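PDB 3DB2: putative NADPH-dependent oxidoreductase from Desulfitobacterium hafniense DCB-2, which probably catalyses NADPH-dependent oxidation or reduction of a substrate not yet identified, as a two-domain dehydrogenase with a Rossmann fold. Local coordinates for residues Glu44-Gly47 with Asn51-Gly54; Leu132-Glu137 with Ser271-Arg276; Pro206-Val211 with Asn234-Gly239. One frame throughout, in Å; residues are numbered along the deposited sequence.

Contact 1. Residues Glu44-Gly47 with Asn51-Gly54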
# COMPACT_ATOMS: atom_id res chain seq x y z
N GLU C 44 5.94 31.96 31.12
CA GLU C 44 6.63 33.21 30.83
C GLU C 44 6.65 33.53 29.34
O GLU C 44 6.14 34.54 28.87
CB GLU C 44 8.09 33.08 31.32
CG GLU C 44 8.21 33.01 32.83
CD GLU C 44 7.68 34.22 33.56
OE1 GLU C 44 8.16 34.48 34.70
OE2 GLU C 44 6.79 34.93 33.04
N LYS C 45 7.31 32.65 28.62
CA LYS C 45 7.61 32.78 27.19
C LYS C 45 6.30 32.90 26.42
O LYS C 45 6.06 33.80 25.62
CB LYS C 45 8.44 31.56 26.84
CG LYS C 45 8.94 31.51 25.42
CD LYS C 45 10.13 30.58 25.29
CE LYS C 45 10.34 30.18 23.83
NZ LYS C 45 10.18 31.33 22.90
N PHE C 46 5.38 31.96 26.67
CA PHE C 46 4.15 31.93 25.87
C PHE C 46 3.35 33.20 26.01
O PHE C 46 2.95 33.90 25.06
CB PHE C 46 3.37 30.67 26.31
CG PHE C 46 2.19 30.35 25.40
CD1 PHE C 46 0.96 30.91 25.67
CD2 PHE C 46 2.35 29.52 24.30
CE1 PHE C 46 -0.15 30.66 24.88
CE2 PHE C 46 1.25 29.27 23.49
CZ PHE C 46 0.02 29.85 23.77
N GLY C 47 3.06 33.60 27.27
CA GLY C 47 2.27 34.79 27.50
C GLY C 47 2.87 36.04 26.90
O GLY C 47 2.18 36.96 26.47
N ASN C 51 1.10 37.57 24.19
CA ASN C 51 0.48 38.62 24.99
C ASN C 51 -0.85 38.27 25.64
O ASN C 51 -1.91 38.88 25.47
CB ASN C 51 0.25 39.88 24.15
CG ASN C 51 0.61 41.05 25.09
OD1 ASN C 51 1.75 41.08 25.55
ND2 ASN C 51 -0.37 41.91 25.34
N CYS C 52 -0.85 37.23 26.46
CA CYS C 52 -2.05 36.94 27.26
C CYS C 52 -1.60 36.89 28.72
O CYS C 52 -0.43 37.24 28.94
CB CYS C 52 -2.67 35.65 26.78
SG CYS C 52 -1.52 34.26 26.68
N ALA C 53 -2.47 36.48 29.63
CA ALA C 53 -2.11 36.21 31.00
C ALA C 53 -1.47 34.82 31.10
O ALA C 53 -1.48 33.97 30.22
CB ALA C 53 -3.30 36.30 31.96
N GLY C 54 -0.85 34.56 32.24
CA GLY C 54 -0.35 33.26 32.63
C GLY C 54 -0.94 32.97 34.01
O GLY C 54 -1.13 33.86 34.84
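A bond from Cys52 N back to Gly47 O, 3.0 Å long, spans the end of helix 40-50 and is the six-to-one bond of a Schellman motif, in which Asn51, with its positive phi and left-handed backbone, is the C-prime residue. The motif lies at a turning point of the Rossmann fold, where the beta-alpha-beta unit of strand 30-36, helix 40-50 and strand 53-54 passes from its helix into its last strand. The bond is bent, with an N-H...O angle of 135°, and the position of the carbonyl oxygen is somewhat uncertain. A second bond completes the motif, joining Asn51 N to the carbonyl of the residue after Gly47. The reversal leaves Cys52 beside the last turn of the helix, next to Gly47, with the CA atoms of Cys52 and Gly47 4.8 Å apart. With chi1 at 51°, the sulfur of Cys52 stands between its own backbone N and carbonyl carbon, and SG lies 3.9 Å from Gly47 CA. The same sulfur makes a sulfur-aromatic contact with Phe46, approaching obliquely at 5.3 Å from SG to the ring centroid and 74° off the ring normal. Around the contact, Leu32 of strand 30-36 touches both Phe46 and Cys52, while Tyr18 meets the Phe46 ring edge-to-face. Phe46 also packs on Ala17, part of a likely dinucleotide-binding glycine-rich sequence. On the ring itself the atom nearest the sulfur is CE1, with Phe46 CE1 4.3 Å from Cys52 SG.

Contact 2. Residues Leu132-Glu137 with Ser271-Arg276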
# COMPACT_ATOMS: atom_id res chain seq x y z
N LEU C 132 -8.35 16.93 1.28
CA LEU C 132 -9.16 15.84 1.80
C LEU C 132 -10.65 16.11 1.61
O LEU C 132 -11.51 15.23 1.33
CB LEU C 132 -8.78 15.64 3.27
CG LEU C 132 -7.73 14.59 3.57
CD1 LEU C 132 -8.21 13.19 3.16
CD2 LEU C 132 -6.41 14.96 2.87
N ARG C 133 -11.01 17.39 1.75
CA ARG C 133 -12.38 17.85 1.47
C ARG C 133 -12.78 17.58 0.02
O ARG C 133 -13.91 17.17 -0.25
CB ARG C 133 -12.56 19.32 1.80
CG ARG C 133 -12.42 19.72 3.25
CD ARG C 133 -13.31 18.91 4.17
NE ARG C 133 -13.44 19.41 5.52
CZ ARG C 133 -13.86 18.82 6.63
NH1 ARG C 133 -14.25 17.56 6.67
NH2 ARG C 133 -13.90 19.50 7.77
N LYS C 134 -11.86 17.78 -0.91
CA LYS C 134 -12.16 17.59 -2.33
C LYS C 134 -12.29 16.10 -2.59
O LYS C 134 -13.20 15.61 -3.28
CB LYS C 134 -11.07 18.28 -3.15
CG LYS C 134 -11.18 18.08 -4.65
CD LYS C 134 -12.42 18.82 -5.14
CE LYS C 134 -12.83 18.32 -6.51
NZ LYS C 134 -12.85 19.46 -7.47
N MSE C 135 -11.35 15.33 -2.03
CA MSE C 135 -11.41 13.87 -2.21
C MSE C 135 -12.72 13.30 -1.70
O MSE C 135 -13.31 12.38 -2.28
CB MSE C 135 -10.19 13.19 -1.57
CG MSE C 135 -8.88 13.52 -2.29
SE MSE C 135 -7.34 13.01 -1.17
CE MSE C 135 -7.52 11.12 -1.54
N LYS C 136 -13.23 13.82 -0.61
CA LYS C 136 -14.47 13.42 0.01
C LYS C 136 -15.63 13.73 -0.94
O LYS C 136 -16.52 12.89 -1.20
CB LYS C 136 -14.65 14.14 1.36
CG LYS C 136 -15.92 13.73 2.10
CD LYS C 136 -15.94 12.21 2.24
CE LYS C 136 -16.78 11.78 3.43
NZ LYS C 136 -17.41 10.46 3.17
N GLU C 137 -15.62 14.92 -1.49
CA GLU C 137 -16.61 15.32 -2.50
C GLU C 137 -16.62 14.34 -3.67
O GLU C 137 -17.69 13.84 -4.05
CB GLU C 137 -16.29 16.71 -2.97
CG GLU C 137 -17.29 17.51 -3.78
CD GLU C 137 -16.92 18.99 -3.64
OE1 GLU C 137 -17.40 19.62 -2.67
OE2 GLU C 137 -16.13 19.50 -4.47
N SER C 271 1.02 20.16 -1.73
CA SER C 271 0.43 18.84 -1.98
C SER C 271 0.02 18.76 -3.44
O SER C 271 -0.08 19.78 -4.12
CB SER C 271 -0.74 18.59 -1.03
OG SER C 271 -1.90 19.34 -1.36
N THR C 272 -0.23 17.56 -3.94
CA THR C 272 -0.64 17.34 -5.31
C THR C 272 -1.76 16.27 -5.24
O THR C 272 -1.58 15.32 -4.47
CB THR C 272 0.35 16.74 -6.30
OG1 THR C 272 1.18 15.80 -5.59
CG2 THR C 272 1.25 17.79 -6.93
N LEU C 273 -2.78 16.49 -6.03
CA LEU C 273 -3.83 15.48 -6.17
C LEU C 273 -3.96 15.18 -7.67
O LEU C 273 -4.12 16.13 -8.43
CB LEU C 273 -5.14 15.92 -5.57
CG LEU C 273 -6.37 15.01 -5.73
CD1 LEU C 273 -6.17 13.65 -5.09
CD2 LEU C 273 -7.63 15.67 -5.20
N ILE C 274 -3.88 13.90 -8.02
CA ILE C 274 -3.94 13.56 -9.46
C ILE C 274 -5.07 12.57 -9.61
O ILE C 274 -5.23 11.70 -8.77
CB ILE C 274 -2.58 13.07 -9.93
CG1 ILE C 274 -1.57 14.22 -10.16
CG2 ILE C 274 -2.73 12.17 -11.14
CD1 ILE C 274 -1.62 14.73 -11.59
N LYS C 275 -5.88 12.73 -10.65
CA LYS C 275 -6.94 11.84 -11.04
C LYS C 275 -6.51 11.02 -12.27
O LYS C 275 -6.10 11.60 -13.28
CB LYS C 275 -8.21 12.60 -11.41
CG LYS C 275 -9.49 11.81 -11.59
CD LYS C 275 -10.55 12.67 -12.30
CE LYS C 275 -11.96 12.25 -11.91
NZ LYS C 275 -12.98 12.94 -12.75
N ARG C 276 -6.63 9.72 -12.16
CA ARG C 276 -6.34 8.82 -13.27
C ARG C 276 -7.67 8.29 -13.80
O ARG C 276 -8.38 7.63 -13.03
CB ARG C 276 -5.42 7.68 -12.86
CG ARG C 276 -5.26 6.66 -14.02
CD ARG C 276 -4.21 5.61 -13.63
NE ARG C 276 -2.92 6.30 -13.60
CZ ARG C 276 -1.77 5.67 -13.35
NH1 ARG C 276 -1.81 4.36 -13.12
NH2 ARG C 276 -0.64 6.36 -13.35
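Met135 in helix 130-140 and Leu273 in strand 271-278 mark the closest backbone approach, with their CA atoms 8.7 Å apart, a spacing that leaves the join entirely to side chains. This is helix-on-sheet packing in the GFO/IDH/MocA-type part of the protein, where the helix lies over the mixed sheet near its edge. Strand 271-278 is held between strands 250-256 and 290-295, and Leu273 shares backbone bonds with Val295. Leu273 points toward the helix. Its CG is anti to the backbone N (chi1 175°), which carries both methyl groups out to the helix surface. Both rest against one methylene of the selenomethionine at position 135: Met135 CG is 3.8 Å from Leu273 CD2 and 3.9 Å from Leu273 CD1. The two side chains cross at a slant and meet at this methylene and, more loosely, at the selenium. On the neighbouring position of the helix, Lys134 adds a looser aliphatic touch, its CG 4.3 Å from Leu273 CD2, while its NZ is hydrogen-bonded to a glycerol molecule probably left from crystallisation. Further along the strand, Arg276 reaches Gly239 O of the second subunit. Back at the helix, the bend at chi3 (76°) turns the terminal methyl of Met135 aside, and SE remains 4.1 Å from Leu273 CD1.

Contact 3. Residues Pro206-Val211 with Asn234-Gly239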
# COMPACT_ATOMS: atom_id res chain seq x y z
N PRO C 206 10.16 -3.48 15.42
CA PRO C 206 11.28 -2.52 15.37
C PRO C 206 12.16 -2.81 14.18
O PRO C 206 12.51 -3.97 13.92
CB PRO C 206 12.03 -2.83 16.68
CG PRO C 206 11.08 -3.59 17.54
CD PRO C 206 10.23 -4.38 16.59
N MSE C 207 12.56 -1.81 13.40
CA MSE C 207 13.54 -1.96 12.35
C MSE C 207 14.51 -0.78 12.34
O MSE C 207 14.11 0.39 12.40
CB MSE C 207 12.93 -2.05 10.94
CG MSE C 207 11.78 -3.06 10.78
SE MSE C 207 11.69 -3.50 8.87
CE MSE C 207 9.93 -4.35 8.84
N TYR C 208 15.80 -1.08 12.23
CA TYR C 208 16.82 -0.07 11.96
C TYR C 208 16.79 0.95 13.10
O TYR C 208 16.89 2.15 12.90
CB TYR C 208 16.63 0.61 10.60
CG TYR C 208 16.48 -0.47 9.54
CD1 TYR C 208 17.38 -1.53 9.53
CD2 TYR C 208 15.46 -0.44 8.60
CE1 TYR C 208 17.29 -2.55 8.60
CE2 TYR C 208 15.37 -1.45 7.68
CZ TYR C 208 16.27 -2.50 7.67
OH TYR C 208 16.15 -3.49 6.73
N THR C 209 16.65 0.46 14.34
CA THR C 209 16.52 1.40 15.44
C THR C 209 17.14 0.88 16.73
O THR C 209 17.32 -0.33 16.92
CB THR C 209 15.04 1.72 15.70
OG1 THR C 209 14.94 2.69 16.75
CG2 THR C 209 14.34 0.47 16.20
N GLU C 210 17.45 1.81 17.63
CA GLU C 210 17.94 1.45 18.97
C GLU C 210 16.80 1.33 19.95
O GLU C 210 17.01 0.89 21.08
CB GLU C 210 18.98 2.48 19.43
CG GLU C 210 19.89 3.01 18.33
CD GLU C 210 21.37 2.77 18.54
OE1 GLU C 210 22.03 3.56 19.27
OE2 GLU C 210 21.92 1.79 17.97
N VAL C 211 15.56 1.70 19.60
CA VAL C 211 14.50 1.67 20.59
C VAL C 211 13.79 0.31 20.59
O VAL C 211 13.96 -0.44 19.62
CB VAL C 211 13.44 2.76 20.40
CG1 VAL C 211 14.01 4.13 20.70
CG2 VAL C 211 12.86 2.70 18.98
N ASN C 234 5.85 4.13 9.13
CA ASN C 234 7.25 3.72 9.07
C ASN C 234 8.10 4.83 9.68
O ASN C 234 7.87 5.98 9.31
CB ASN C 234 7.50 3.45 7.58
CG ASN C 234 8.81 2.75 7.33
OD1 ASN C 234 9.77 3.18 7.95
ND2 ASN C 234 8.82 1.74 6.45
N TRP C 235 9.01 4.47 10.57
CA TRP C 235 9.88 5.48 11.22
C TRP C 235 11.31 5.32 10.76
O TRP C 235 12.24 5.76 11.43
CB TRP C 235 9.75 5.39 12.75
CG TRP C 235 8.88 6.43 13.39
CD1 TRP C 235 8.35 7.57 12.84
CD2 TRP C 235 8.41 6.43 14.75
NE1 TRP C 235 7.61 8.24 13.73
CE2 TRP C 235 7.62 7.58 14.94
CE3 TRP C 235 8.56 5.58 15.86
CZ2 TRP C 235 6.99 7.92 16.13
CZ3 TRP C 235 7.94 5.93 17.04
CH2 TRP C 235 7.16 7.08 17.19
N ALA C 236 11.49 4.65 9.62
CA ALA C 236 12.80 4.22 9.14
C ALA C 236 13.11 4.65 7.72
O ALA C 236 13.93 3.98 7.08
CB ALA C 236 12.83 2.69 9.25
N CYS C 237 12.45 5.72 7.25
CA CYS C 237 12.70 6.21 5.90
C CYS C 237 12.36 7.68 5.71
O CYS C 237 11.69 8.33 6.50
CB CYS C 237 11.90 5.34 4.90
SG CYS C 237 10.11 5.45 5.18
N PRO C 238 12.82 8.29 4.62
CA PRO C 238 12.42 9.68 4.36
C PRO C 238 10.91 9.89 4.32
O PRO C 238 10.15 8.95 4.03
CB PRO C 238 13.02 9.95 2.99
CG PRO C 238 14.23 9.07 2.96
CD PRO C 238 13.77 7.78 3.61
N GLY C 239 10.49 11.11 4.65
CA GLY C 239 9.09 11.43 4.85
C GLY C 239 8.21 11.21 3.62
O GLY C 239 8.52 11.62 2.50
O HOH W 1 13.36 3.12 12.72
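Ala236, the residue that packs against Tyr208, donates its backbone N-H to Asn234 OD1 at 2.8 Å, closing an Asx turn. The donor lies nearly in line with the side-chain carbonyl (C=O...N angle 165°), and the turn forms where the chain leaves strand 228-234. The partner loop, 206-211, follows strand 197-205, and both loops emerge at the same end of the mixed sheet of the GFO/IDH/MocA C-terminal domain. The second loop contains an ST turn: Val211 N bonds to Thr209 OG1 at 3.1 Å in an almost straight line (177°), while the same hydroxyl is hydrogen-bonded to Gly159 O. The polar link between the loops is a water molecule. It donates to Met207 O at 2.8 Å and, more weakly, to Trp235 O at 3.1 Å, so it bridges two backbone carbonyls; Met207 N also bonds to Thr215 OG1, and the backbone of Trp235 is hydrogen-bonded to that of Thr215. Direct packing is slight and centres on the methyl of Ala236, which points toward the other loop. Tyr208 has a left-handed backbone, and its chi1 of -51° sets the ring beside its own N, with an edge presented to Ala236. The far end of the ring belongs to the dimer interface, where Tyr208 OH is hydrogen-bonded to Val147 O of the second subunit; Asn234 ND2 likewise bonds to Ser148 OG of that subunit. Leu160 touches both Tyr208 and Ala236. The methyl lies near the ring plane, with Ala236 CB 4.1 Å from Tyr208 CD2.

Overall arrangement
From the N terminus, contact 1 comes first and closes the shortest loop, only three helical residues long, within the Rossmann part of the chain. It is complete before helix 130-140 opens contact 2, whose partner strand arrives 134 residues later. Within that long excursion the chain makes contact 3, so 206-211 and 234-239 meet entirely between the two halves of contact 2. Contact 2 ties a helix to one side of the mixed sheet, and contact 3 joins two loops at the ends of its strands. Their nearest atoms are about 12 Å apart, whereas contact 1 lies about 23 Å or more from either.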